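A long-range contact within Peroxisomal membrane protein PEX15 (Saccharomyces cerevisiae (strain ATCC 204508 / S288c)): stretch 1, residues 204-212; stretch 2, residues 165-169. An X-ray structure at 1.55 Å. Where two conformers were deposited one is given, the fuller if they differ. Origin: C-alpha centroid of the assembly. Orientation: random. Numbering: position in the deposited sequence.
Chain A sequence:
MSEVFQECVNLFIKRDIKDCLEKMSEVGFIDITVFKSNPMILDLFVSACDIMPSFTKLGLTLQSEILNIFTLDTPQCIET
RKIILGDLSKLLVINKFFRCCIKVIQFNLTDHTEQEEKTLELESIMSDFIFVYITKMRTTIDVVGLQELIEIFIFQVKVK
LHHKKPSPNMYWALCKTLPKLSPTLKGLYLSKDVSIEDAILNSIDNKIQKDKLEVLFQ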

# COMPACT_ATOMS: atom_id res chain seq x y z
N ILE A 204 10.64 8.76 11.66
CA ILE A 204 11.26 7.61 12.32
C ILE A 204 11.55 7.94 13.78
O ILE A 204 11.30 7.12 14.67
CB ILE A 204 12.54 7.18 11.56
CG1 ILE A 204 12.17 6.57 10.21
CG2 ILE A 204 13.35 6.17 12.38
CD1 ILE A 204 13.36 6.28 9.31
N ASP A 205 12.09 9.13 14.04
CA ASP A 205 12.38 9.52 15.42
C ASP A 205 11.11 9.54 16.27
O ASP A 205 11.11 9.06 17.40
CB ASP A 205 13.07 10.88 15.44
CG ASP A 205 14.50 10.83 14.93
OD1 ASP A 205 15.09 9.73 14.94
OD2 ASP A 205 15.03 11.88 14.52
N ASN A 206 10.03 10.11 15.73
CA ASN A 206 8.77 10.14 16.48
C ASN A 206 8.24 8.74 16.72
O ASN A 206 7.70 8.44 17.79
CB ASN A 206 7.74 10.99 15.73
CG ASN A 206 7.97 12.47 15.89
OD1 ASN A 206 8.58 12.91 16.87
ND2 ASN A 206 7.48 13.26 14.94
N LYS A 207 8.39 7.85 15.73
CA LYS A 207 7.90 6.48 15.88
C LYS A 207 8.70 5.73 16.94
O LYS A 207 8.15 4.91 17.69
CB LYS A 207 7.97 5.75 14.54
CG LYS A 207 7.38 4.35 14.57
CD LYS A 207 5.90 4.38 14.88
N ILE A 208 10.01 6.00 17.03
CA ILE A 208 10.83 5.39 18.07
C ILE A 208 10.31 5.77 19.45
O ILE A 208 10.16 4.93 20.34
CB ILE A 208 12.31 5.79 17.89
CG1 ILE A 208 12.88 5.12 16.63
CG2 ILE A 208 13.14 5.39 19.11
CD1 ILE A 208 14.21 5.69 16.19
N GLN A 209 10.04 7.07 19.65
CA GLN A 209 9.55 7.53 20.94
C GLN A 209 8.16 6.98 21.24
O GLN A 209 7.86 6.62 22.38
CB GLN A 209 9.56 9.06 20.99
CG GLN A 209 10.94 9.68 20.85
CD GLN A 209 11.91 9.20 21.91
OE1 GLN A 209 13.02 8.76 21.61
NE2 GLN A 209 11.49 9.29 23.17
N LYS A 210 7.30 6.93 20.22
CA LYS A 210 5.97 6.36 20.40
C LYS A 210 6.05 4.90 20.81
O LYS A 210 5.35 4.45 21.73
CB LYS A 210 5.17 6.51 19.10
CG LYS A 210 3.71 6.05 19.18
CD LYS A 210 3.10 5.98 17.78
CE LYS A 210 1.61 5.66 17.82
NZ LYS A 210 0.79 6.84 18.21
N ASP A 211 6.91 4.13 20.13
CA ASP A 211 7.10 2.72 20.47
C ASP A 211 7.62 2.56 21.89
O ASP A 211 7.21 1.64 22.61
CB ASP A 211 8.06 2.08 19.47
CG ASP A 211 8.47 0.68 19.87
OD1 ASP A 211 7.67 -0.26 19.68
OD2 ASP A 211 9.61 0.52 20.37
N LYS A 212 8.52 3.45 22.32
CA LYS A 212 9.13 3.32 23.64
C LYS A 212 8.15 3.70 24.75
O LYS A 212 8.17 3.08 25.82
CB LYS A 212 10.38 4.20 23.72
CG LYS A 212 10.97 4.31 25.12
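Stretch 2 165-169: KPSPN

Stretch 2 crosses the side of a helix as a short, extended segment that leads into a helix of its own. Stretch 1 is helical throughout, and its backbone bonds run from Ile208 N to Ile204 O (2.9 Å) through to Lys212 N to Ile208 O (3.0 Å). In stretch 2, Lys165, Pro166 and Ser167 have extended backbone angles, with psi near 145° in each. At Pro168 psi changes to -24°, and Asn169 is helical.

The two chains run in opposite senses where they meet. Pro166 lies by Ile208, with CA to CA 5.8 Å. Two residues further on, Pro168 lies by Ile204, one helical turn earlier, with CA to CA 6.4 Å. The extended segment thus descends the helix by about a turn.

The contact is mainly apolar. Pro166 is its centre and has the largest area covered by the other stretch, 92 Å². Its CA-to-CB bond points toward the helix. Pro166 CG is 3.9 Å from Ile208 CG1 and 4.0 Å from Lys207 CG, so the ring packs against two successive helix residues. Pro168 makes the second apolar patch. Its CD is 4.2 Å from Ile204 CG2 and 4.0 Å from Ile208 CD1. Ile208 therefore touches both prolines. Its CA-to-CB bond points sideways, but the m, t rotamer brings the end of the side chain nearer to stretch 2.

Several close approaches are to the backbone of stretch 2. The CA-to-CB bond of Ile204 points toward it, and Ile204 CG2 is 3.7 Å from both Ser167 C and Pro168 N, at the peptide bond joining them. Ile208 CG1 is 3.5 Å from Pro166 O, and Ile208 CD1 is 4.4 Å from Ser167 CA. These are packing contacts of methyl and methylene groups.

Polar residues contribute little. Asp211 CG is 4.4 Å from Pro166 CD, and Asp205 OD1 is 4.5 Å from Pro168 CG. Both aspartates were deposited in two conformers. No hydrogen bond joins the two stretches among the modelled atoms. Lys165 is modelled only to CB and Lys207 only to CD, so the reach of their amino groups is unknown.

Within the two stretches, the one side-chain hydrogen bond is in stretch 2. Ser167 is at the N-cap position, and its CA-to-CB bond points away from stretch 1. Its OG accepts from Asn169 N at 3.1 Å, with an N-H...acceptor angle of 157°. This caps a free amide at the start of the helix.

The contact buries 304 Å², both sides summed.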

# COMPACT_ATOMS: atom_id res chain seq x y z
N LYS A 165 11.86 -3.30 15.61
CA LYS A 165 11.78 -1.95 16.14
C LYS A 165 12.23 -0.93 15.09
O LYS A 165 13.12 -1.21 14.29
CB LYS A 165 12.64 -1.81 17.40
N PRO A 166 11.63 0.26 15.09
CA PRO A 166 12.05 1.29 14.11
C PRO A 166 13.45 1.79 14.40
O PRO A 166 13.86 1.92 15.56
CB PRO A 166 11.00 2.39 14.30
CG PRO A 166 10.52 2.22 15.70
CD PRO A 166 10.54 0.74 15.96
N SER A 167 14.18 2.10 13.33
CA SER A 167 15.55 2.58 13.43
C SER A 167 15.87 3.44 12.21
O SER A 167 15.42 3.10 11.11
CB SER A 167 16.55 1.43 13.52
OG SER A 167 17.88 1.91 13.42
N PRO A 168 16.62 4.52 12.37
CA PRO A 168 17.08 5.26 11.17
C PRO A 168 17.87 4.39 10.22
O PRO A 168 17.92 4.70 9.02
CB PRO A 168 17.94 6.39 11.75
CG PRO A 168 17.62 6.46 13.20
CD PRO A 168 17.17 5.09 13.61
N ASN A 169 18.49 3.31 10.71
CA ASN A 169 19.28 2.45 9.84
C ASN A 169 18.44 1.79 8.76
O ASN A 169 18.99 1.34 7.74
CB ASN A 169 19.99 1.38 10.68
CG ASN A 169 20.96 1.98 11.68